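Local structure of 6-phospho-beta-d glycosidase (Streptococcus pyogenes, 5FOO) at residues G330-V335 / I341-V346; L296-P301 / Y347-K352; W362-N367 / T398-G403. The protein probably hydrolyses 6-phospho-beta-glucosides as a family 1 glycoside hydrolase, and is captured here with the covalent probe 6-phosphocyclophellitol. The protein carries 1 engineered substitution. All coordinates share one frame; numbering follows the deposited sequence.

Contact 1 of 3, residues G330-V335 / I341-V346. Engineered in segment 330-335: His-331 (natural residue Arg).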
loop_
_atom_site.group_PDB
_atom_site.type_symbol
_atom_site.label_atom_id
_atom_site.label_comp_id
_atom_site.label_asym_id
_atom_site.label_seq_id
_atom_site.Cartn_x
_atom_site.Cartn_y
_atom_site.Cartn_z
ATOM N N GLY A 330 18.519 22.350 0.215
ATOM C CA GLY A 330 18.907 21.935 1.558
ATOM C C GLY A 330 18.142 20.686 2.060
ATOM O O GLY A 330 18.369 20.260 3.167
ATOM N N HIS A 331 17.324 20.013 1.241
ATOM C CA HIS A 331 16.581 18.833 1.756
ATOM C C HIS A 331 17.540 17.691 2.023
ATOM O O HIS A 331 18.594 17.600 1.384
ATOM C CB HIS A 331 15.451 18.376 0.812
ATOM C CG HIS A 331 15.925 17.913 -0.533
ATOM N ND1 HIS A 331 16.117 18.771 -1.582
ATOM C CD2 HIS A 331 16.271 16.694 -0.986
ATOM C CE1 HIS A 331 16.584 18.112 -2.620
ATOM N NE2 HIS A 331 16.689 16.850 -2.280
ATOM N N ARG A 332 17.169 16.805 2.943
ATOM C CA ARG A 332 17.995 15.615 3.220
ATOM C C ARG A 332 17.549 14.576 2.205
ATOM O O ARG A 332 16.387 14.506 1.915
ATOM C CB ARG A 332 17.770 15.084 4.639
ATOM C CG ARG A 332 18.221 16.002 5.786
ATOM C CD ARG A 332 17.575 15.482 7.095
ATOM N NE ARG A 332 18.236 14.269 7.665
ATOM C CZ ARG A 332 17.655 13.286 8.412
ATOM N NH1 ARG A 332 16.362 13.267 8.734
ATOM N NH2 ARG A 332 18.400 12.273 8.846
ATOM N N MET A 333 18.451 13.753 1.697
ATOM C CA MET A 333 18.123 12.896 0.562
ATOM C C MET A 333 18.779 11.498 0.654
ATOM O O MET A 333 19.863 11.283 1.270
ATOM C CB MET A 333 18.505 13.627 -0.733
ATOM C CG MET A 333 17.847 13.069 -1.991
ATOM S SD MET A 333 18.731 13.544 -3.510
ATOM C CE MET A 333 20.389 13.029 -3.131
ATOM N N ASN A 334 18.056 10.532 0.092
ATOM C CA ASN A 334 18.556 9.195 -0.143
ATOM C C ASN A 334 19.036 9.209 -1.606
ATOM O O ASN A 334 18.213 9.252 -2.563
ATOM C CB ASN A 334 17.418 8.201 0.040
ATOM C CG ASN A 334 17.797 6.784 -0.310
ATOM O OD1 ASN A 334 18.876 6.518 -0.852
ATOM N ND2 ASN A 334 16.897 5.859 -0.015
ATOM N N VAL A 335 20.351 9.189 -1.789
ATOM C CA VAL A 335 20.930 9.350 -3.176
ATOM C C VAL A 335 20.552 8.234 -4.130
ATOM O O VAL A 335 20.144 8.540 -5.239
ATOM C CB VAL A 335 22.465 9.554 -3.124
ATOM C CG1 VAL A 335 23.130 9.501 -4.516
ATOM C CG2 VAL A 335 22.788 10.883 -2.431
ATOM N N ILE A 341 14.290 12.605 2.510
ATOM C CA ILE A 341 14.027 12.031 3.806
ATOM C C ILE A 341 13.572 13.190 4.739
ATOM O O ILE A 341 14.320 14.194 4.964
ATOM C CB ILE A 341 15.301 11.366 4.321
ATOM C CG1 ILE A 341 15.651 10.194 3.355
ATOM C CG2 ILE A 341 15.183 10.966 5.839
ATOM C CD1 ILE A 341 16.887 9.419 3.759
ATOM N N TYR A 342 12.334 13.063 5.249
ATOM C CA TYR A 342 11.724 14.060 6.136
ATOM C C TYR A 342 10.745 13.349 7.152
ATOM O O TYR A 342 9.532 13.351 6.958
ATOM C CB TYR A 342 10.978 15.107 5.262
ATOM C CG TYR A 342 10.619 16.318 6.033
ATOM C CD1 TYR A 342 11.618 17.199 6.511
ATOM C CD2 TYR A 342 9.299 16.562 6.369
ATOM C CE1 TYR A 342 11.273 18.316 7.269
ATOM C CE2 TYR A 342 8.955 17.685 7.071
ATOM C CZ TYR A 342 9.936 18.520 7.551
ATOM O OH TYR A 342 9.501 19.550 8.332
ATOM N N PRO A 343 11.291 12.702 8.192
ATOM C CA PRO A 343 10.464 11.931 9.173
ATOM C C PRO A 343 9.416 12.727 9.972
ATOM O O PRO A 343 8.475 12.153 10.503
ATOM C CB PRO A 343 11.532 11.333 10.118
ATOM C CG PRO A 343 12.695 12.255 10.022
ATOM C CD PRO A 343 12.725 12.655 8.558
ATOM N N GLU A 344 9.554 14.027 10.009
ATOM C CA GLU A 344 8.625 14.905 10.669
ATOM C C GLU A 344 7.292 14.795 10.063
ATOM O O GLU A 344 6.291 15.051 10.719
ATOM C CB GLU A 344 9.072 16.343 10.568
ATOM C CG GLU A 344 10.352 16.650 11.312
ATOM C CD GLU A 344 11.670 16.537 10.494
ATOM O OE1 GLU A 344 11.793 15.688 9.544
ATOM O OE2 GLU A 344 12.589 17.312 10.854
ATOM N N ALA A 345 7.250 14.437 8.791
ATOM C CA ALA A 345 5.953 14.249 8.148
ATOM C C ALA A 345 5.071 13.212 8.859
ATOM O O ALA A 345 3.852 13.276 8.779
ATOM C CB ALA A 345 6.109 13.865 6.668
ATOM N N VAL A 346 5.685 12.232 9.512
ATOM C CA VAL A 346 4.896 11.233 10.277
ATOM C C VAL A 346 4.076 11.858 11.380
ATOM O O VAL A 346 2.955 11.463 11.585
ATOM C CB VAL A 346 5.776 10.190 10.877
ATOM C CG1 VAL A 346 4.946 9.215 11.757
ATOM C CG2 VAL A 346 6.480 9.426 9.768
HETATM O O HOH W 1 14.453 16.856 4.194
#

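Contact 2 of 3, residues L296-P301 / Y347-K352. With JAZ (6-phosphocyclophellitol), chain G.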
loop_
_atom_site.group_PDB
_atom_site.type_symbol
_atom_site.label_atom_id
_atom_site.label_comp_id
_atom_site.label_asym_id
_atom_site.label_seq_id
_atom_site.Cartn_x
_atom_site.Cartn_y
_atom_site.Cartn_z
ATOM N N LEU A 296 -2.044 3.780 6.941
ATOM C CA LEU A 296 -1.493 4.950 6.313
ATOM C C LEU A 296 -0.050 4.682 5.978
ATOM O O LEU A 296 0.706 4.299 6.844
ATOM C CB LEU A 296 -1.580 6.174 7.211
ATOM C CG LEU A 296 -3.019 6.563 7.470
ATOM C CD1 LEU A 296 -3.020 7.835 8.284
ATOM C CD2 LEU A 296 -3.831 6.780 6.193
ATOM N N ASN A 297 0.296 4.829 4.701
ATOM C CA ASN A 297 1.647 4.581 4.192
ATOM C C ASN A 297 2.428 5.870 4.149
ATOM O O ASN A 297 1.915 6.913 3.739
ATOM C CB ASN A 297 1.667 3.934 2.794
ATOM C CG ASN A 297 1.091 2.515 2.768
ATOM O OD1 ASN A 297 0.987 1.809 3.781
ATOM N ND2 ASN A 297 0.709 2.095 1.599
ATOM N N PHE A 298 3.665 5.794 4.622
ATOM C CA PHE A 298 4.599 6.905 4.480
ATOM C C PHE A 298 6.048 6.459 4.244
ATOM O O PHE A 298 6.661 5.799 5.082
ATOM C CB PHE A 298 4.589 7.843 5.706
ATOM C CG PHE A 298 5.516 8.952 5.529
ATOM C CD1 PHE A 298 5.155 10.016 4.717
ATOM C CD2 PHE A 298 6.785 8.874 6.035
ATOM C CE1 PHE A 298 6.057 11.026 4.475
ATOM C CE2 PHE A 298 7.690 9.860 5.817
ATOM C CZ PHE A 298 7.346 10.931 5.007
ATOM N N TYR A 299 6.608 6.880 3.126
ATOM C CA TYR A 299 8.024 6.543 2.839
ATOM C C TYR A 299 8.806 7.644 2.078
ATOM O O TYR A 299 10.017 7.560 2.000
ATOM C CB TYR A 299 8.113 5.206 2.091
ATOM C CG TYR A 299 7.126 5.122 0.979
ATOM C CD1 TYR A 299 5.817 4.713 1.229
ATOM C CD2 TYR A 299 7.460 5.509 -0.333
ATOM C CE1 TYR A 299 4.867 4.678 0.208
ATOM C CE2 TYR A 299 6.501 5.461 -1.341
ATOM C CZ TYR A 299 5.218 5.058 -1.058
ATOM O OH TYR A 299 4.246 4.974 -2.016
ATOM N N HIS A 300 8.128 8.674 1.588
ATOM C CA HIS A 300 8.793 9.952 1.415
ATOM C C HIS A 300 7.844 11.103 1.343
ATOM O O HIS A 300 6.726 10.944 0.878
ATOM C CB HIS A 300 9.624 9.935 0.124
ATOM C CG HIS A 300 8.806 9.786 -1.121
ATOM N ND1 HIS A 300 8.192 10.855 -1.744
ATOM C CD2 HIS A 300 8.535 8.706 -1.875
ATOM C CE1 HIS A 300 7.578 10.433 -2.828
ATOM N NE2 HIS A 300 7.783 9.135 -2.940
ATOM N N PRO A 301 8.327 12.304 1.706
ATOM C CA PRO A 301 7.465 13.483 1.623
ATOM C C PRO A 301 7.264 13.952 0.183
ATOM O O PRO A 301 7.979 13.519 -0.689
ATOM C CB PRO A 301 8.260 14.506 2.429
ATOM C CG PRO A 301 9.687 14.170 2.103
ATOM C CD PRO A 301 9.680 12.668 2.179
ATOM N N TYR A 347 4.649 12.845 12.076
ATOM C CA TYR A 347 3.947 13.588 13.104
ATOM C C TYR A 347 2.824 14.363 12.464
ATOM O O TYR A 347 1.658 14.300 12.920
ATOM C CB TYR A 347 4.919 14.530 13.847
ATOM C CG TYR A 347 4.260 15.467 14.837
ATOM C CD1 TYR A 347 3.871 15.046 16.138
ATOM C CD2 TYR A 347 4.022 16.768 14.496
ATOM C CE1 TYR A 347 3.272 15.932 17.037
ATOM C CE2 TYR A 347 3.392 17.629 15.365
ATOM C CZ TYR A 347 3.039 17.209 16.619
ATOM O OH TYR A 347 2.432 18.154 17.373
ATOM N N ASP A 348 3.119 15.053 11.357
ATOM C CA ASP A 348 2.046 15.793 10.657
ATOM C C ASP A 348 0.867 14.917 10.249
ATOM O O ASP A 348 -0.267 15.352 10.365
ATOM C CB ASP A 348 2.549 16.578 9.429
ATOM C CG ASP A 348 3.554 17.701 9.812
ATOM O OD1 ASP A 348 3.530 18.221 10.937
ATOM O OD2 ASP A 348 4.407 18.039 8.987
ATOM N N ILE A 349 1.142 13.715 9.753
ATOM C CA ILE A 349 0.084 12.749 9.440
ATOM C C ILE A 349 -0.726 12.400 10.736
ATOM O O ILE A 349 -1.953 12.299 10.730
ATOM C CB ILE A 349 0.724 11.498 8.836
ATOM C CG1 ILE A 349 1.205 11.804 7.371
ATOM C CG2 ILE A 349 -0.207 10.333 8.810
ATOM C CD1 ILE A 349 2.095 10.710 6.797
ATOM N N ALA A 350 -0.005 12.218 11.825
ATOM C CA ALA A 350 -0.631 11.811 13.089
ATOM C C ALA A 350 -1.572 12.892 13.594
ATOM O O ALA A 350 -2.690 12.577 14.004
ATOM C CB ALA A 350 0.441 11.455 14.120
ATOM N N ILE A 351 -1.147 14.150 13.463
ATOM C CA ILE A 351 -1.944 15.306 13.869
ATOM C C ILE A 351 -3.165 15.470 12.965
ATOM O O ILE A 351 -4.273 15.870 13.419
ATOM C CB ILE A 351 -1.045 16.567 13.901
ATOM C CG1 ILE A 351 0.066 16.426 14.967
ATOM C CG2 ILE A 351 -1.822 17.873 14.119
ATOM C CD1 ILE A 351 -0.446 16.191 16.360
ATOM N N LYS A 352 -2.991 15.162 11.680
ATOM C CA LYS A 352 -4.096 15.262 10.730
ATOM C C LYS A 352 -5.166 14.253 11.096
ATOM O O LYS A 352 -6.316 14.549 10.996
ATOM C CB LYS A 352 -3.571 14.935 9.304
ATOM C CG LYS A 352 -4.497 15.280 8.172
ATOM C CD LYS A 352 -4.331 16.728 7.728
ATOM C CE LYS A 352 -5.466 17.116 6.774
ATOM N NZ LYS A 352 -5.411 18.559 6.438
HETATM C C2 JAZ G . 6.633 -0.773 -2.811
HETATM C C3 JAZ G . 5.308 -1.194 -2.142
HETATM C C4 JAZ G . 4.391 0.010 -1.960
HETATM C C5 JAZ G . 5.032 1.113 -1.129
HETATM C C6 JAZ G . 6.392 1.474 -1.685
HETATM C C7 JAZ G . 7.287 0.251 -1.890
HETATM C C8 JAZ G . 8.705 0.632 -2.308
HETATM O O9 JAZ G . 8.613 1.284 -3.571
HETATM P P10 JAZ G . 9.820 1.152 -4.596
HETATM O O11 JAZ G . 9.349 1.901 -5.792
HETATM O O12 JAZ G . 10.261 -0.245 -4.733
HETATM O O13 JAZ G . 10.957 1.820 -3.955
HETATM O O14 JAZ G . 6.234 2.228 -2.894
HETATM O O15 JAZ G . 7.526 -1.887 -2.921
HETATM O O16 JAZ G . 4.691 -2.114 -3.007
HETATM O O17 JAZ G . 3.166 -0.397 -1.375
#

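Contact 3 of 3, residues W362-N367 / T398-G403. With JAZ (6-phosphocyclophellitol), chain G.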
loop_
_atom_site.group_PDB
_atom_site.type_symbol
_atom_site.label_atom_id
_atom_site.label_comp_id
_atom_site.label_asym_id
_atom_site.label_seq_id
_atom_site.Cartn_x
_atom_site.Cartn_y
_atom_site.Cartn_z
ATOM N N TRP A 362 -5.751 4.046 13.362
ATOM C CA TRP A 362 -4.901 3.880 12.177
ATOM C C TRP A 362 -3.552 3.342 12.596
ATOM O O TRP A 362 -3.168 3.491 13.750
ATOM C CB TRP A 362 -4.762 5.235 11.450
ATOM C CG TRP A 362 -3.986 6.253 12.239
ATOM C CD1 TRP A 362 -4.477 7.034 13.256
ATOM C CD2 TRP A 362 -2.602 6.611 12.095
ATOM N NE1 TRP A 362 -3.483 7.842 13.753
ATOM C CE2 TRP A 362 -2.326 7.608 13.063
ATOM C CE3 TRP A 362 -1.562 6.186 11.250
ATOM C CZ2 TRP A 362 -1.060 8.185 13.208
ATOM C CZ3 TRP A 362 -0.308 6.755 11.397
ATOM C CH2 TRP A 362 -0.072 7.752 12.365
ATOM N N PHE A 363 -2.861 2.678 11.681
ATOM C CA PHE A 363 -1.445 2.345 11.861
ATOM C C PHE A 363 -0.552 2.712 10.653
ATOM O O PHE A 363 -1.021 2.851 9.526
ATOM C CB PHE A 363 -1.270 0.882 12.210
ATOM C CG PHE A 363 -1.374 -0.064 11.060
ATOM C CD1 PHE A 363 -2.544 -0.200 10.345
ATOM C CD2 PHE A 363 -0.285 -0.906 10.720
ATOM C CE1 PHE A 363 -2.623 -1.133 9.342
ATOM C CE2 PHE A 363 -0.378 -1.807 9.697
ATOM C CZ PHE A 363 -1.565 -1.943 9.027
ATOM N N LEU A 364 0.732 2.887 10.907
ATOM C CA LEU A 364 1.649 3.262 9.851
ATOM C C LEU A 364 2.015 1.980 9.179
ATOM O O LEU A 364 2.827 1.198 9.687
ATOM C CB LEU A 364 2.857 3.958 10.412
ATOM C CG LEU A 364 3.899 4.505 9.426
ATOM C CD1 LEU A 364 3.257 5.372 8.373
ATOM C CD2 LEU A 364 4.912 5.336 10.201
ATOM N N SER A 365 1.419 1.770 8.015
ATOM C CA SER A 365 1.328 0.449 7.399
ATOM C C SER A 365 2.448 0.121 6.434
ATOM O O SER A 365 2.567 -1.065 5.998
ATOM C CB SER A 365 -0.054 0.297 6.704
ATOM O OG SER A 365 -0.410 1.528 6.056
ATOM N N GLU A 366 3.280 1.118 6.107
ATOM C CA GLU A 366 4.402 0.867 5.204
ATOM C C GLU A 366 5.415 1.996 5.414
ATOM O O GLU A 366 5.168 3.114 5.065
ATOM C CB GLU A 366 3.904 0.873 3.738
ATOM C CG GLU A 366 4.970 0.730 2.655
ATOM C CD GLU A 366 4.548 1.142 1.248
ATOM O OE1 GLU A 366 3.623 1.932 1.058
ATOM O OE2 GLU A 366 5.262 0.614 0.235
ATOM N N ASN A 367 6.540 1.697 6.010
ATOM C CA ASN A 367 7.541 2.722 6.229
ATOM C C ASN A 367 8.827 1.994 6.103
ATOM O O ASN A 367 8.991 1.018 6.773
ATOM C CB ASN A 367 7.406 3.357 7.625
ATOM C CG ASN A 367 8.486 4.335 7.925
ATOM O OD1 ASN A 367 9.339 4.098 8.767
ATOM N ND2 ASN A 367 8.466 5.440 7.228
ATOM N N THR A 398 10.397 7.747 15.997
ATOM C CA THR A 398 10.465 8.781 17.021
ATOM C C THR A 398 9.342 9.773 16.776
ATOM O O THR A 398 8.699 10.281 17.732
ATOM C CB THR A 398 11.816 9.489 17.048
ATOM O OG1 THR A 398 12.836 8.535 17.356
ATOM C CG2 THR A 398 11.827 10.527 18.090
ATOM N N TYR A 399 9.083 10.087 15.509
ATOM C CA TYR A 399 8.018 11.020 15.264
ATOM C C TYR A 399 6.635 10.387 15.387
ATOM O O TYR A 399 5.705 11.088 15.718
ATOM C CB TYR A 399 8.184 11.729 13.945
ATOM C CG TYR A 399 9.216 12.823 14.002
ATOM C CD1 TYR A 399 8.879 14.083 14.472
ATOM C CD2 TYR A 399 10.514 12.584 13.608
ATOM C CE1 TYR A 399 9.821 15.090 14.544
ATOM C CE2 TYR A 399 11.473 13.580 13.661
ATOM C CZ TYR A 399 11.109 14.836 14.119
ATOM O OH TYR A 399 12.040 15.813 14.158
ATOM N N LEU A 400 6.511 9.085 15.136
ATOM C CA LEU A 400 5.251 8.368 15.408
ATOM C C LEU A 400 4.960 8.412 16.907
ATOM O O LEU A 400 3.852 8.668 17.311
ATOM C CB LEU A 400 5.343 6.930 14.930
ATOM C CG LEU A 400 4.035 6.209 14.898
ATOM C CD1 LEU A 400 3.085 6.843 13.887
ATOM C CD2 LEU A 400 4.270 4.747 14.607
ATOM N N HIS A 401 5.970 8.195 17.711
ATOM C CA HIS A 401 5.818 8.289 19.189
ATOM C C HIS A 401 5.344 9.667 19.639
ATOM O O HIS A 401 4.370 9.779 20.376
ATOM C CB HIS A 401 7.091 7.902 19.927
ATOM C CG HIS A 401 6.905 7.745 21.409
ATOM N ND1 HIS A 401 7.063 8.789 22.288
ATOM C CD2 HIS A 401 6.534 6.669 22.157
ATOM C CE1 HIS A 401 6.803 8.367 23.518
ATOM N NE2 HIS A 401 6.505 7.076 23.464
ATOM N N LYS A 402 5.972 10.703 19.094
ATOM C CA LYS A 402 5.538 12.079 19.307
ATOM C C LYS A 402 4.071 12.256 18.962
ATOM O O LYS A 402 3.324 12.815 19.717
ATOM C CB LYS A 402 6.447 13.061 18.540
ATOM C CG LYS A 402 6.402 14.503 19.055
ATOM C CD LYS A 402 6.985 15.488 18.050
ATOM C CE LYS A 402 6.717 16.948 18.390
ATOM N NZ LYS A 402 7.074 17.818 17.227
ATOM N N GLY A 403 3.613 11.708 17.857
ATOM C CA GLY A 403 2.196 11.804 17.491
ATOM C C GLY A 403 1.243 11.056 18.436
ATOM O O GLY A 403 0.200 11.570 18.787
HETATM C C2 JAZ G . 6.633 -0.773 -2.811
HETATM C C3 JAZ G . 5.308 -1.194 -2.142
HETATM C C4 JAZ G . 4.391 0.010 -1.960
HETATM C C5 JAZ G . 5.032 1.113 -1.129
HETATM C C6 JAZ G . 6.392 1.474 -1.685
HETATM C C7 JAZ G . 7.287 0.251 -1.890
HETATM C C8 JAZ G . 8.705 0.632 -2.308
HETATM O O9 JAZ G . 8.613 1.284 -3.571
HETATM P P10 JAZ G . 9.820 1.152 -4.596
HETATM O O11 JAZ G . 9.349 1.901 -5.792
HETATM O O12 JAZ G . 10.261 -0.245 -4.733
HETATM O O13 JAZ G . 10.957 1.820 -3.955
HETATM O O14 JAZ G . 6.234 2.228 -2.894
HETATM O O15 JAZ G . 7.526 -1.887 -2.921
HETATM O O16 JAZ G . 4.691 -2.114 -3.007
HETATM O O17 JAZ G . 3.166 -0.397 -1.375
#

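Contact 1 of 3, residues G330-V335 / I341-V346
Arg-332 meets Ile-341 and Pro-343 because its chain bends at chi3 (77°), which turns NH1 toward both residues. On the other side, Ile-341 splits into two branches: CG2 lies anti to the backbone N and heads for the arginine, while CG1, anti to the carbonyl carbon (chi1 -64°), carries CD1 toward Asn-334. The methyl CG2 lies over one face of the guanidinium, 3.9 Å from Arg-332 NH1. Pro-343 comes in at the edge, near the guanidinium plane, with its CD 3.7 Å from Arg-332 NH1, and the two side chains cross at about a right angle. The other branch ends with Ile-341 CD1 resting 3.9 Å from Asn-334 CB, so the asparagine gives an aliphatic carbon to this contact and turns its ND2 to the carbonyl of Gly-370.

The backbones are the two arms of a beta hairpin, strands 332-334 and 339-341, whose connection and returning strand carry Lys-337 and Trp-339 of the ligand pocket. Ile-341 N donates to Arg-332 O at 2.9 Å; the bond is nearly straight at hydrogen, although the donor sits well above the carbonyl plane. On the other side of the same residue pair the direct bond is replaced by a water, which accepts from Arg-332 N at 3.0 Å and donates to Ile-341 O at 2.8 Å.

Arginine suits this exposed margin, where its flat, long head can lie on aliphatic carbons and still reach an acid: NH1 forms a salt bridge with Glu-395 of helix 387-405. A second carboxylate, Glu-344 OE1, stands 5.2 Å from Arg-332 NH1, too far for contact but near enough that it may add to the favourable field. Proline, lacking an N-H, suits the approach to helix 344-356, and its carbonyl O accepts from Val-346 N.

Contact 2 of 3, residues L296-P301 / Y347-K352
Apolar contact comes first: Ile-349 sends one branch to Leu-296 and another to Phe-298. Its CG2 lies 3.8 Å from Leu-296 CD1, the two side chains running past each other in opposite senses. The longer arm, with CG1 beside the backbone N (chi1 -73°), brings CD1 to 3.8 Å from Phe-298 CD1 and obliquely against that ring. A beta-branched isoleucine suits a helix face that must touch two neighbours at once, and all three side chains are buried.

No hydrogen bond crosses between the segments; within 296-301, His-300 ND1 donates to Pro-301 O at 2.9 Å, with the oxygen in the imidazole plane, which fixes the rotation of the ring.

Ligand contact falls to Tyr-299, the residue after Phe-298. One ring face receives C6 of 6-phosphocyclophellitol, offset toward the rim, 3.8 Å from Tyr-299 CZ, and Tyr-299 OH is hydrogen-bonded to Glu-165.

Strand 293-297, helix 344-356 and the next strand, 362-367, form a beta-alpha-beta crossover of the TIM barrel, with the helix packed outside and the pocket at the C-terminal ends of the strands.

Contact 3 of 3, residues W362-N367 / T398-G403
Leu-400 slides alongside Trp-362, the two side chains running in opposite directions, and its CD1 stops 3.6 Å from Trp-362 CH2. The indole gets there by a first torsion that sets CG between the backbone N and the carbonyl carbon (chi1 67°), which lays the six-membered ring along the outside of the barrel; the methyl meets it obliquely. At the other end of the indole, NE1 is bonded to Ser-408 OG, so tryptophan suits a place needing both a broad apolar surface and one fixed donor. Leu-400 reaches inward with CG anti to its own N (chi1 -168°), and the same CD1 lies a looser 4.4 Å from Leu-364 CD2. Leucine suits the place because a single methyl at the end of a flexible arm can meet both strand side chains.

Trp-362 and Leu-364, two apart on the strand, both bring their side-chain ends to the helix, but Ser-365 has a nearly helical backbone (psi -9°), which breaks the strand's alternation. Glu-366 therefore points into the barrel instead of following Leu-364. Its chain is extended beyond CG, and OE2 is joined covalently to C5 of 6-phosphocyclophellitol at 1.5 Å.

An ester between this carboxylate and the opened probe is consistent with Glu-366 being the catalytic nucleophile of a retaining family 1 enzyme, with Glu-165, which is hydrogen-bonded to the ligand, probably the acid/base.

Contacts 2 and 3 lie on neighbouring barrel strands, their centres about 7 Å apart, and are tied by polar pairs: Asn-297 OD1 to Ser-365 OG at 2.7 Å and Phe-298 O to Asn-367 ND2 at 2.8 Å. Both segments 296-301 and 362-367 reach the same ligand, through Tyr-299 and Glu-366. Contact 1, centred about 12 Å from contact 2 and about 15 Å from contact 3, shares helix 344-356 with contact 2. From that helix, Ala-345 CB packs 3.6 Å from Phe-298 CE1, while Val-346 CG1 lies 3.7 Å from Leu-400 CD1. The helix thus joins the pocket-edge hairpin to both strand-helix layers.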